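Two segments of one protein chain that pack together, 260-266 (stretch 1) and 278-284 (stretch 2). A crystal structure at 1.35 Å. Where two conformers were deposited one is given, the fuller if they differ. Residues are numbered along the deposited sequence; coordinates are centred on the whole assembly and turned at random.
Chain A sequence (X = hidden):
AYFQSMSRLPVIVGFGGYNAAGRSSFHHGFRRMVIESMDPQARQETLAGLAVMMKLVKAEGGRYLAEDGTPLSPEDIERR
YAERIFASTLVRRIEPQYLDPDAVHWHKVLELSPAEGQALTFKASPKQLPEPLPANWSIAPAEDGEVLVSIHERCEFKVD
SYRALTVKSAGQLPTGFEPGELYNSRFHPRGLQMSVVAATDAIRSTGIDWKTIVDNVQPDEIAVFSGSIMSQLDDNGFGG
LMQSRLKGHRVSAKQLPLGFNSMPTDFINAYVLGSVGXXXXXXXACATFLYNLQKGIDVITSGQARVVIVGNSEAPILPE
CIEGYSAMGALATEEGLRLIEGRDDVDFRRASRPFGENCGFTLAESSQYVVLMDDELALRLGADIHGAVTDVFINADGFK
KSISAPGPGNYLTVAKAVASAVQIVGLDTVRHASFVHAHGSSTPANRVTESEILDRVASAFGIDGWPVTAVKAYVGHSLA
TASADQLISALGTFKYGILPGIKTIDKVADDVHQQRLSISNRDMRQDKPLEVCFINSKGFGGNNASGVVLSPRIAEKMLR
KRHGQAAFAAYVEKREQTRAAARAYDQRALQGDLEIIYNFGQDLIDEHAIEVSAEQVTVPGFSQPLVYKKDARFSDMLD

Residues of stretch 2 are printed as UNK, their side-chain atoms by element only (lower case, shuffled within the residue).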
ATOM      1  N   PHE A 260      -8.847  -4.082  -0.840  1.00 11.29           N
ATOM      2  CA  PHE A 260      -7.803  -3.129  -0.461  1.00 12.34           C
ATOM      3  C   PHE A 260      -6.528  -3.829  -0.009  1.00 10.58           C
ATOM      4  O   PHE A 260      -6.567  -4.830   0.723  1.00 10.61           O
ATOM      5  CB  PHE A 260      -8.251  -2.228   0.681  1.00 13.76           C
ATOM      6  CG  PHE A 260      -9.251  -1.201   0.276  1.00 16.43           C
ATOM      7  CD1 PHE A 260      -8.922  -0.221  -0.646  1.00 18.57           C
ATOM      8  CD2 PHE A 260     -10.527  -1.222   0.773  1.00 20.31           C
ATOM      9  CE1 PHE A 260      -9.832   0.715  -1.035  1.00 20.18           C
ATOM     10  CE2 PHE A 260     -11.436  -0.275   0.373  1.00 21.29           C
ATOM     11  CZ  PHE A 260     -11.080   0.694  -0.524  1.00 20.84           C
ATOM     12  N   ASN A 261      -5.393  -3.265  -0.406  1.00  9.91           N
ATOM     13  CA  ASN A 261      -4.096  -3.887  -0.105  1.00 10.21           C
ATOM     14  C   ASN A 261      -3.757  -3.928   1.375  1.00 10.96           C
ATOM     15  O   ASN A 261      -2.841  -4.645   1.768  1.00 11.78           O
ATOM     16  CB  ASN A 261      -2.965  -3.271  -0.945  1.00 10.69           C
ATOM     17  CG  ASN A 261      -2.291  -2.109  -0.268  1.00 11.29           C
ATOM     18  OD1 ASN A 261      -2.931  -1.219   0.292  1.00 11.55           O
ATOM     19  ND2 ASN A 261      -0.968  -2.110  -0.333  1.00 11.85           N
ATOM     20  N   SER A 262      -4.498  -3.176   2.189  1.00 10.42           N
ATOM     21  CA  SER A 262      -4.315  -3.217   3.644  1.00 11.13           C
ATOM     22  C   SER A 262      -5.052  -4.348   4.338  1.00 11.40           C
ATOM     23  O   SER A 262      -4.839  -4.592   5.523  1.00 11.90           O
ATOM     24  CB  SER A 262      -4.761  -1.895   4.270  1.00 11.96           C
ATOM     25  OG  SER A 262      -6.152  -1.673   4.025  1.00 12.49           O
ATOM     26  N   MET A 263      -5.930  -5.034   3.618  0.71  9.56           N
ATOM     27  CA  MET A 263      -6.799  -6.001   4.267  0.71  9.61           C
ATOM     28  C   MET A 263      -6.098  -7.202   4.906  0.71  9.21           C
ATOM     29  O   MET A 263      -6.599  -7.712   5.906  0.71  9.97           O
ATOM     30  CB  MET A 263      -7.936  -6.417   3.336  0.71  8.82           C
ATOM     31  CG  MET A 263      -8.945  -5.299   3.206  0.71  8.69           C
ATOM     32  SD  MET A 263     -10.056  -5.261   4.653  0.71  9.38           S
ATOM     33  CE  MET A 263     -10.530  -3.533   4.703  0.71 11.04           C
ATOM     34  N   PRO A 264      -4.938  -7.649   4.373  1.00 10.42           N
ATOM     35  CA  PRO A 264      -4.213  -8.694   5.108  1.00 11.68           C
ATOM     36  C   PRO A 264      -3.834  -8.249   6.527  1.00 12.36           C
ATOM     37  O   PRO A 264      -3.822  -9.059   7.434  1.00 14.99           O
ATOM     38  CB  PRO A 264      -2.967  -8.926   4.245  1.00 11.44           C
ATOM     39  CG  PRO A 264      -3.463  -8.659   2.852  1.00 10.77           C
ATOM     40  CD  PRO A 264      -4.369  -7.448   3.031  1.00 10.48           C
ATOM     41  N   THR A 265      -3.549  -6.964   6.692  1.00 11.02           N
ATOM     42  CA  THR A 265      -3.255  -6.345   7.982  1.00 11.34           C
ATOM     43  C   THR A 265      -4.540  -6.134   8.791  1.00 11.47           C
ATOM     44  O   THR A 265      -4.629  -6.503   9.964  1.00 11.44           O
ATOM     45  CB  THR A 265      -2.617  -4.955   7.733  1.00 10.84           C
ATOM     46  OG1 THR A 265      -1.550  -5.113   6.793  1.00 10.43           O
ATOM     47  CG2 THR A 265      -2.127  -4.341   9.040  1.00 11.89           C
ATOM     48  N   ASP A 266      -5.537  -5.522   8.160  1.00 10.27           N
ATOM     49  CA  ASP A 266      -6.777  -5.207   8.848  1.00 10.85           C
ATOM     50  C   ASP A 266      -7.454  -6.462   9.399  1.00 11.50           C
ATOM     51  O   ASP A 266      -8.019  -6.442  10.482  1.00 12.33           O
ATOM     52  CB  ASP A 266      -7.745  -4.489   7.896  1.00 11.82           C
ATOM     53  CG  ASP A 266      -7.188  -3.186   7.336  1.00 13.64           C
ATOM     54  OD1 ASP A 266      -6.403  -2.496   8.022  1.00 15.08           O
ATOM     55  OD2 ASP A 266      -7.545  -2.860   6.178  1.00 15.30           O
ATOM     56  N   UNK A 278      -1.046  -0.072  16.965  0.69 12.04           N
ATOM     57  CA  UNK A 278      -0.515   0.493  15.725  0.69 12.16           C
ATOM     58  C   UNK A 278      -0.784  -0.433  14.563  0.69 10.72           C
ATOM     59  O   UNK A 278      -0.818  -1.660  14.741  0.69 10.39           O
ATOM     60  c   UNK A 278       3.379   3.204  15.979  0.69 19.86           C
ATOM     61  s   UNK A 278       3.217   1.721  16.960  0.69 21.64           S
ATOM     62  c   UNK A 278       1.447   1.487  16.996  0.69 19.18           C
ATOM     63  c   UNK A 278       1.004   0.634  15.846  0.69 15.21           C
ATOM     64  N   UNK A 279      -0.921   0.128  13.368  1.00 11.22           N
ATOM     65  CA  UNK A 279      -1.157  -0.678  12.208  1.00 10.70           C
ATOM     66  C   UNK A 279      -0.695   0.078  10.984  1.00 11.07           C
ATOM     67  O   UNK A 279      -0.480   1.285  11.032  1.00 11.78           O
ATOM     68  c   UNK A 279      -2.645  -1.084  12.143  1.00 11.56           C
ATOM     69  o   UNK A 279      -2.822  -2.121  11.167  1.00 13.51           O
ATOM     70  c   UNK A 279      -3.556   0.112  11.859  1.00 12.76           C
ATOM     71  N   UNK A 280      -0.507  -0.635   9.883  1.00 11.05           N
ATOM     72  CA  UNK A 280      -0.139  -0.008   8.637  1.00 11.08           C
ATOM     73  C   UNK A 280       0.236  -1.076   7.631  1.00 11.00           C
ATOM     74  O   UNK A 280       0.524  -2.202   8.007  1.00 11.26           O
ATOM     75  N   UNK A 281       0.233  -0.710   6.353  1.00 10.60           N
ATOM     76  CA  UNK A 281       0.617  -1.609   5.279  1.00 10.57           C
ATOM     77  C   UNK A 281       1.525  -0.844   4.352  1.00 10.51           C
ATOM     78  O   UNK A 281       1.075   0.076   3.678  1.00 10.93           O
ATOM     79  o   UNK A 281      -1.562  -2.743   5.356  1.00 11.48           O
ATOM     80  c   UNK A 281      -0.615  -2.097   4.512  1.00 11.12           C
ATOM     81  N   UNK A 282       2.797  -1.241   4.319  1.00 10.37           N
ATOM     82  CA  UNK A 282       3.815  -0.509   3.581  1.00 10.88           C
ATOM     83  C   UNK A 282       4.207  -1.277   2.344  1.00 10.60           C
ATOM     84  O   UNK A 282       4.505  -2.449   2.430  1.00 12.29           O
ATOM     85  c   UNK A 282       5.683   0.701   6.731  1.00 16.48           C
ATOM     86  c   UNK A 282       4.581   0.300   5.804  1.00 12.91           C
ATOM     87  c   UNK A 282       5.968   0.758   3.751  1.00 11.58           C
ATOM     88  c   UNK A 282       5.041  -0.230   4.446  1.00 11.48           C
ATOM     89  N   UNK A 283       4.136  -0.643   1.176  1.00  9.19           N
ATOM     90  CA  UNK A 283       4.593  -1.281  -0.054  1.00  9.84           C
ATOM     91  C   UNK A 283       5.851  -0.645  -0.648  1.00 10.30           C
ATOM     92  O   UNK A 283       6.113   0.554  -0.510  1.00 11.17           O
ATOM     93  c   UNK A 283       3.480  -1.326  -1.117  1.00 10.27           C
ATOM     94  o   UNK A 283       2.938  -0.019  -1.317  1.00 10.50           O
ATOM     95  c   UNK A 283       2.375  -2.232  -0.680  1.00 10.46           C
ATOM     96  N   UNK A 284       6.620  -1.517  -1.284  1.00 10.93           N
ATOM     97  CA  UNK A 284       7.851  -1.191  -1.967  1.00 10.63           C
ATOM     98  C   UNK A 284       8.094  -2.242  -3.035  1.00 11.63           C
ATOM     99  O   UNK A 284       9.178  -2.812  -3.122  1.00 11.73           O
TER
HETATM  100  O   HOH W   1       0.547   0.273   0.696  0.50 11.91           O
HETATM  101  O   HOH W   2      -4.319  -1.310   8.983  1.00 14.56           O

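Position 278 opens the strand with three carbons and a sulfur in an unbranched line, the sulfur sitting between the second carbon and the last. That thioether chain can only be methionine, M278. Its side chain comes no nearer to stretch 1 than 9.0 Å, from its CB to CG2 of T265, and adds nothing to the contact.

Position 279 carries two carbons and one oxygen, forked at CB, which points toward stretch 1. The oxygen lies 3.2 Å from CG2 of T265, a van der Waals approach to a methyl group. A beta carbon bearing one hydroxyl and one methyl is threonine, T279, in the t rotamer.

Position 280 has no side-chain atom at all, so it is glycine, G280. A CB here would point away from stretch 1, so the contact itself does not demand the bare backbone; what G280 offers is its carbonyl, with O 3.6 Å from CG2 of T265.

Position 281 shows one carbon followed by one oxygen. The oxygen stands 2.8 Å from OG1 of T265, hydrogen-bonding distance, and 3.3 Å from CA of S262. A single hydroxymethyl is serine, S281, with chi1 near -57° (m). Its CB points toward stretch 1, and its CA, 5.4 Å from CA of S262, marks the register.

Position 282 has four carbons, forked at the first, with one arm two carbons long: isoleucine, I282. It points away, as strand alternation predicts after a residue that points toward.

Position 283 again has two carbons and an oxygen forked at CB, directed toward stretch 1. Its methyl carbon comes 3.4 Å from ND2 of N261. This is threonine, T283, now in the p rotamer.

Position 284 has no side chain, is glycine, G284, and lies beyond the contact.

The rule is a strand whose alternate residues, T279, S281 and T283, present small hydroxyl side chains to a turn and the helix after it. The one direct hydrogen bond, OG1 of T265 to OG of S281, lies at the middle. Within stretch 1, S262 is tied to D266: its OG donates to OD2 of D266 at 2.8 Å, and its O accepts from N of D266 at 2.9 Å. Water extends the join both ways along the strand. Water 1 accepts from ND2 of N261 at 3.0 Å and donates to O of S281 at 3.0 Å and OG1 of T283 at 3.1 Å; water 2 links OD1 of D266, at 2.6 Å, with OG1 of T279, at 2.8 Å. Small side chains are found where the stretches come close, and the waters join polar atoms of the two stretches that do not bond to each other directly.

Stretch 2, residues 278-284: MTGSITG
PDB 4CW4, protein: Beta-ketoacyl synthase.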